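Local coordinates for UDP-4-amino-4,6-dideoxy-N-acetyl-beta-L-altrosamine transaminase (Helicobacter pylori, PDB 2FNU), which transfers an amino group from glutamate to a UDP-linked 4-keto sugar, the second step in making pseudaminic acid for flagellin modification, at residues B[67-81]-B[91-103]. Numbering follows the deposited sequence.
Sequences FSEFSADRNEIITTP and LLESGYTPVFAGI
The Tyr96 ring is clamped between Ile77 and Phe70. Ile77 CD1 sits over one face in a CH-pi contact, 3.6 Å from the ring centroid and 15° off its normal; Phe70 meets the opposite face edge-on, its CD1 3.7 Å from Tyr96 CZ, in a T-shaped pair with planes at 72°. With CG of Phe70 anti to the backbone N (chi1 -176°), its far rim also reaches the Gly95 backbone. Phe67 comes obliquely at the phenol end. Tyr96 OH donates to a water held by Ser68 O and accepts from a second water that also bridges Ser71 N and Arg74 O, tying the 68-74 loop to the ring.

Beyond Tyr96, strands 76-79 and 97-100 run parallel, joined by five backbone bonds from Thr97 N to Asn75 O (2.8 Å) through Ala101 N to Thr79 O (2.9 Å). On the face of Ile77 and Thr79, Leu91 CD2 packs 3.6 Å from Ile77 CD1, and Thr79 CG2 lies beside Phe100. On the other, Val99 CG2 rests against Glu76, whose OE2 is bonded to Asn119. A Schellman motif at Gly95 caps the helix containing Leu91, with Gly95 N bonded to Leu92 O and Tyr96 N to Leu91 O, and delivers the chain to Tyr96.

This is a beta-alpha-beta crossover at the sheet edge, strand 97-100 being outermost in the chain. Apolar groups cover both ring faces while two waters satisfy the hydroxyl, holding ring and loop together.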
loop_
_atom_site.group_PDB
_atom_site.type_symbol
_atom_site.label_atom_id
_atom_site.label_comp_id
_atom_site.label_asym_id
_atom_site.label_seq_id
_atom_site.Cartn_x
_atom_site.Cartn_y
_atom_site.Cartn_z
ATOM N N PHE B 67 -7.241 -11.339 -12.840
ATOM C CA PHE B 67 -7.281 -12.744 -13.292
ATOM C C PHE B 67 -8.185 -12.908 -14.510
ATOM O O PHE B 67 -7.990 -13.818 -15.317
ATOM C CB PHE B 67 -7.653 -13.705 -12.144
ATOM C CG PHE B 67 -9.128 -13.791 -11.861
ATOM C CD1 PHE B 67 -9.875 -14.897 -12.296
ATOM C CD2 PHE B 67 -9.769 -12.790 -11.122
ATOM C CE1 PHE B 67 -11.243 -14.973 -12.038
ATOM C CE2 PHE B 67 -11.127 -12.862 -10.848
ATOM C CZ PHE B 67 -11.872 -13.970 -11.308
ATOM N N SER B 68 -9.141 -11.998 -14.616
ATOM C CA SER B 68 -10.097 -11.939 -15.721
ATOM C C SER B 68 -10.606 -10.527 -15.857
ATOM O O SER B 68 -10.656 -9.781 -14.869
ATOM C CB SER B 68 -11.299 -12.838 -15.431
ATOM O OG SER B 68 -12.200 -12.811 -16.536
ATOM N N GLU B 69 -11.000 -10.142 -17.074
ATOM C CA GLU B 69 -11.832 -8.948 -17.200
ATOM C C GLU B 69 -13.164 -9.213 -16.499
ATOM O O GLU B 69 -13.644 -10.355 -16.472
ATOM C CB GLU B 69 -12.056 -8.579 -18.669
ATOM C CG GLU B 69 -10.768 -8.178 -19.380
ATOM C CD GLU B 69 -10.997 -7.255 -20.570
ATOM O OE1 GLU B 69 -12.084 -7.313 -21.191
ATOM O OE2 GLU B 69 -10.075 -6.467 -20.885
ATOM N N PHE B 70 -13.742 -8.175 -15.909
ATOM C CA PHE B 70 -15.023 -8.315 -15.232
ATOM C C PHE B 70 -16.192 -8.376 -16.207
ATOM O O PHE B 70 -16.253 -7.592 -17.165
ATOM C CB PHE B 70 -15.258 -7.183 -14.238
ATOM C CG PHE B 70 -16.526 -7.343 -13.464
ATOM C CD1 PHE B 70 -16.577 -8.175 -12.348
ATOM C CD2 PHE B 70 -17.688 -6.687 -13.863
ATOM C CE1 PHE B 70 -17.742 -8.343 -11.641
ATOM C CE2 PHE B 70 -18.877 -6.853 -13.149
ATOM C CZ PHE B 70 -18.902 -7.679 -12.030
ATOM N N SER B 71 -17.123 -9.291 -15.936
ATOM C CA SER B 71 -18.415 -9.332 -16.631
ATOM C C SER B 71 -19.529 -9.406 -15.603
ATOM O O SER B 71 -19.497 -10.259 -14.706
ATOM C CB SER B 71 -18.509 -10.560 -17.532
ATOM O OG SER B 71 -19.819 -10.658 -18.076
ATOM N N ALA B 72 -20.541 -8.554 -15.766
ATOM C CA ALA B 72 -21.688 -8.528 -14.859
ATOM C C ALA B 72 -22.465 -9.844 -14.881
ATOM O O ALA B 72 -23.184 -10.162 -13.933
ATOM C CB ALA B 72 -22.610 -7.369 -15.195
ATOM N N ASP B 73 -22.320 -10.585 -15.972
ATOM C CA ASP B 73 -22.975 -11.885 -16.133
ATOM C C ASP B 73 -22.227 -13.030 -15.424
ATOM O O ASP B 73 -22.780 -14.113 -15.249
ATOM C CB ASP B 73 -23.124 -12.212 -17.621
ATOM C CG ASP B 73 -24.097 -11.274 -18.341
ATOM O OD1 ASP B 73 -23.947 -11.112 -19.567
ATOM O OD2 ASP B 73 -25.003 -10.710 -17.687
ATOM N N ARG B 74 -20.973 -12.783 -15.036
ATOM C CA ARG B 74 -20.122 -13.792 -14.390
ATOM C C ARG B 74 -19.524 -13.158 -13.129
ATOM O O ARG B 74 -18.302 -13.003 -12.996
ATOM C CB ARG B 74 -19.043 -14.302 -15.356
ATOM C CG ARG B 74 -19.645 -15.119 -16.529
ATOM C CD ARG B 74 -18.616 -15.507 -17.594
ATOM N NE ARG B 74 -18.055 -14.366 -18.331
ATOM C CZ ARG B 74 -18.645 -13.741 -19.353
ATOM N NH1 ARG B 74 -19.846 -14.113 -19.778
ATOM N NH2 ARG B 74 -18.030 -12.728 -19.950
ATOM N N ASN B 75 -20.428 -12.808 -12.219
ATOM C CA ASN B 75 -20.121 -11.929 -11.093
ATOM C C ASN B 75 -20.045 -12.621 -9.729
ATOM O O ASN B 75 -19.835 -11.936 -8.732
ATOM C CB ASN B 75 -21.175 -10.818 -10.996
ATOM C CG ASN B 75 -22.544 -11.349 -10.595
ATOM O OD1 ASN B 75 -23.114 -10.947 -9.574
ATOM N ND2 ASN B 75 -23.063 -12.277 -11.377
ATOM N N GLU B 76 -20.266 -13.936 -9.666
ATOM C CA GLU B 76 -20.240 -14.616 -8.365
ATOM C C GLU B 76 -18.942 -15.370 -8.140
ATOM O O GLU B 76 -18.437 -16.042 -9.051
ATOM C CB GLU B 76 -21.435 -15.572 -8.229
ATOM C CG GLU B 76 -22.760 -14.836 -8.187
ATOM C CD GLU B 76 -23.971 -15.742 -7.986
ATOM O OE1 GLU B 76 -25.099 -15.219 -8.110
ATOM O OE2 GLU B 76 -23.808 -16.941 -7.701
ATOM N N ILE B 77 -18.395 -15.257 -6.926
ATOM C CA ILE B 77 -17.207 -16.013 -6.562
ATOM C C ILE B 77 -17.482 -16.740 -5.266
ATOM O O ILE B 77 -17.879 -16.120 -4.290
ATOM C CB ILE B 77 -15.955 -15.108 -6.460
ATOM C CG1 ILE B 77 -15.524 -14.697 -7.883
ATOM C CG2 ILE B 77 -14.814 -15.828 -5.726
ATOM C CD1 ILE B 77 -14.247 -13.868 -7.998
ATOM N N ILE B 78 -17.294 -18.057 -5.281
ATOM C CA ILE B 78 -17.523 -18.861 -4.091
ATOM C C ILE B 78 -16.316 -18.721 -3.190
ATOM O O ILE B 78 -15.176 -18.782 -3.645
ATOM C CB ILE B 78 -17.716 -20.345 -4.472
ATOM C CG1 ILE B 78 -19.013 -20.506 -5.260
ATOM C CG2 ILE B 78 -17.770 -21.202 -3.243
ATOM C CD1 ILE B 78 -19.063 -21.839 -6.026
ATOM N N THR B 79 -16.573 -18.552 -1.893
ATOM C CA THR B 79 -15.468 -18.447 -0.934
ATOM C C THR B 79 -15.894 -18.899 0.457
ATOM O O THR B 79 -17.012 -19.386 0.650
ATOM C CB THR B 79 -14.857 -17.009 -0.933
ATOM O OG1 THR B 79 -13.637 -16.999 -0.175
ATOM C CG2 THR B 79 -15.848 -15.995 -0.377
ATOM N N THR B 80 -14.990 -18.769 1.415
ATOM C CA THR B 80 -15.261 -19.200 2.788
ATOM C C THR B 80 -15.657 -18.021 3.672
ATOM O O THR B 80 -15.096 -16.922 3.527
ATOM C CB THR B 80 -14.025 -19.875 3.413
ATOM O OG1 THR B 80 -14.304 -20.203 4.788
ATOM C CG2 THR B 80 -12.763 -18.975 3.309
ATOM N N PRO B 81 -16.605 -18.246 4.598
ATOM C CA PRO B 81 -16.936 -17.194 5.554
ATOM C C PRO B 81 -15.951 -17.133 6.722
ATOM O O PRO B 81 -16.015 -16.195 7.500
ATOM C CB PRO B 81 -18.323 -17.620 6.058
ATOM C CG PRO B 81 -18.294 -19.117 6.012
ATOM C CD PRO B 81 -17.443 -19.449 4.775
ATOM N N LEU B 91 -13.163 -8.784 -3.007
ATOM C CA LEU B 91 -14.137 -9.242 -4.002
ATOM C C LEU B 91 -15.130 -8.137 -4.312
ATOM O O LEU B 91 -15.397 -7.827 -5.483
ATOM C CB LEU B 91 -14.848 -10.522 -3.528
ATOM C CG LEU B 91 -13.972 -11.781 -3.456
ATOM C CD1 LEU B 91 -14.712 -12.945 -2.776
ATOM C CD2 LEU B 91 -13.462 -12.241 -4.845
ATOM N N LEU B 92 -15.686 -7.547 -3.262
ATOM C CA LEU B 92 -16.651 -6.450 -3.445
ATOM C C LEU B 92 -16.015 -5.318 -4.240
ATOM O O LEU B 92 -16.643 -4.773 -5.143
ATOM C CB LEU B 92 -17.151 -5.916 -2.098
ATOM C CG LEU B 92 -17.989 -6.887 -1.250
ATOM C CD1 LEU B 92 -18.448 -6.200 0.028
ATOM C CD2 LEU B 92 -19.194 -7.446 -2.023
ATOM N N GLU B 93 -14.762 -4.981 -3.919
ATOM C CA GLU B 93 -14.100 -3.886 -4.619
ATOM C C GLU B 93 -13.801 -4.208 -6.078
ATOM O O GLU B 93 -13.521 -3.303 -6.872
ATOM C CB GLU B 93 -12.815 -3.473 -3.892
ATOM C CG GLU B 93 -13.091 -2.661 -2.635
ATOM C CD GLU B 93 -13.428 -1.207 -2.982
ATOM O OE1 GLU B 93 -14.634 -0.857 -3.094
ATOM O OE2 GLU B 93 -12.471 -0.426 -3.195
ATOM N N SER B 94 -13.840 -5.493 -6.426
ATOM C CA SER B 94 -13.563 -5.921 -7.783
ATOM C C SER B 94 -14.855 -6.219 -8.547
ATOM O O SER B 94 -14.804 -6.656 -9.693
ATOM C CB SER B 94 -12.633 -7.137 -7.761
ATOM O OG SER B 94 -11.417 -6.773 -7.116
ATOM N N GLY B 95 -16.004 -5.990 -7.901
ATOM C CA GLY B 95 -17.301 -6.126 -8.578
ATOM C C GLY B 95 -18.010 -7.434 -8.296
ATOM O O GLY B 95 -19.144 -7.637 -8.758
ATOM N N TYR B 96 -17.361 -8.318 -7.542
ATOM C CA TYR B 96 -17.894 -9.667 -7.327
ATOM C C TYR B 96 -18.780 -9.808 -6.103
ATOM O O TYR B 96 -18.569 -9.148 -5.079
ATOM C CB TYR B 96 -16.732 -10.683 -7.236
ATOM C CG TYR B 96 -16.024 -10.841 -8.564
ATOM C CD1 TYR B 96 -14.819 -10.188 -8.823
ATOM C CD2 TYR B 96 -16.592 -11.613 -9.601
ATOM C CE1 TYR B 96 -14.186 -10.310 -10.067
ATOM C CE2 TYR B 96 -15.953 -11.743 -10.840
ATOM C CZ TYR B 96 -14.762 -11.092 -11.075
ATOM O OH TYR B 96 -14.156 -11.213 -12.306
ATOM N N THR B 97 -19.773 -10.686 -6.215
ATOM C CA THR B 97 -20.607 -11.095 -5.081
ATOM C C THR B 97 -20.027 -12.376 -4.493
ATOM O O THR B 97 -19.909 -13.369 -5.208
ATOM C CB THR B 97 -22.041 -11.365 -5.564
ATOM O OG1 THR B 97 -22.638 -10.130 -5.968
ATOM C CG2 THR B 97 -22.895 -12.000 -4.462
ATOM N N PRO B 98 -19.624 -12.353 -3.206
ATOM C CA PRO B 98 -19.161 -13.579 -2.541
ATOM C C PRO B 98 -20.327 -14.513 -2.292
ATOM O O PRO B 98 -21.394 -14.069 -1.870
ATOM C CB PRO B 98 -18.588 -13.088 -1.209
ATOM C CG PRO B 98 -19.283 -11.783 -0.953
ATOM C CD PRO B 98 -19.572 -11.174 -2.317
ATOM N N VAL B 99 -20.098 -15.805 -2.523
ATOM C CA VAL B 99 -21.072 -16.830 -2.197
ATOM C C VAL B 99 -20.426 -17.727 -1.158
ATOM O O VAL B 99 -19.452 -18.405 -1.453
ATOM C CB VAL B 99 -21.475 -17.609 -3.464
ATOM C CG1 VAL B 99 -22.477 -18.707 -3.132
ATOM C CG2 VAL B 99 -22.065 -16.642 -4.488
ATOM N N PHE B 100 -20.925 -17.692 0.073
ATOM C CA PHE B 100 -20.230 -18.356 1.183
ATOM C C PHE B 100 -20.566 -19.843 1.302
ATOM O O PHE B 100 -21.735 -20.213 1.389
ATOM C CB PHE B 100 -20.519 -17.629 2.509
ATOM C CG PHE B 100 -19.956 -16.234 2.546
ATOM C CD1 PHE B 100 -20.784 -15.122 2.470
ATOM C CD2 PHE B 100 -18.579 -16.042 2.601
ATOM C CE1 PHE B 100 -20.230 -13.818 2.478
ATOM C CE2 PHE B 100 -18.021 -14.745 2.621
ATOM C CZ PHE B 100 -18.855 -13.640 2.565
ATOM N N ALA B 101 -19.521 -20.678 1.290
ATOM C CA ALA B 101 -19.654 -22.126 1.419
ATOM C C ALA B 101 -19.541 -22.558 2.868
ATOM O O ALA B 101 -18.979 -21.842 3.699
ATOM C CB ALA B 101 -18.559 -22.824 0.609
ATOM N N GLY B 102 -20.038 -23.752 3.161
ATOM C CA GLY B 102 -19.773 -24.358 4.456
ATOM C C GLY B 102 -18.298 -24.674 4.646
ATOM O O GLY B 102 -17.513 -24.729 3.681
ATOM N N ILE B 103 -17.916 -24.886 5.900
ATOM C CA ILE B 103 -16.547 -25.235 6.243
ATOM C C ILE B 103 -16.510 -26.564 7.004
ATOM O O ILE B 103 -17.546 -27.118 7.382
ATOM C CB ILE B 103 -15.852 -24.132 7.073
ATOM C CG1 ILE B 103 -16.578 -23.915 8.407
ATOM C CG2 ILE B 103 -15.743 -22.809 6.280
ATOM C CD1 ILE B 103 -15.610 -23.596 9.538
HETATM O O HOH W 1 -12.022 -9.545 -12.499
HETATM O O HOH W 2 -16.300 -11.555 -14.286
#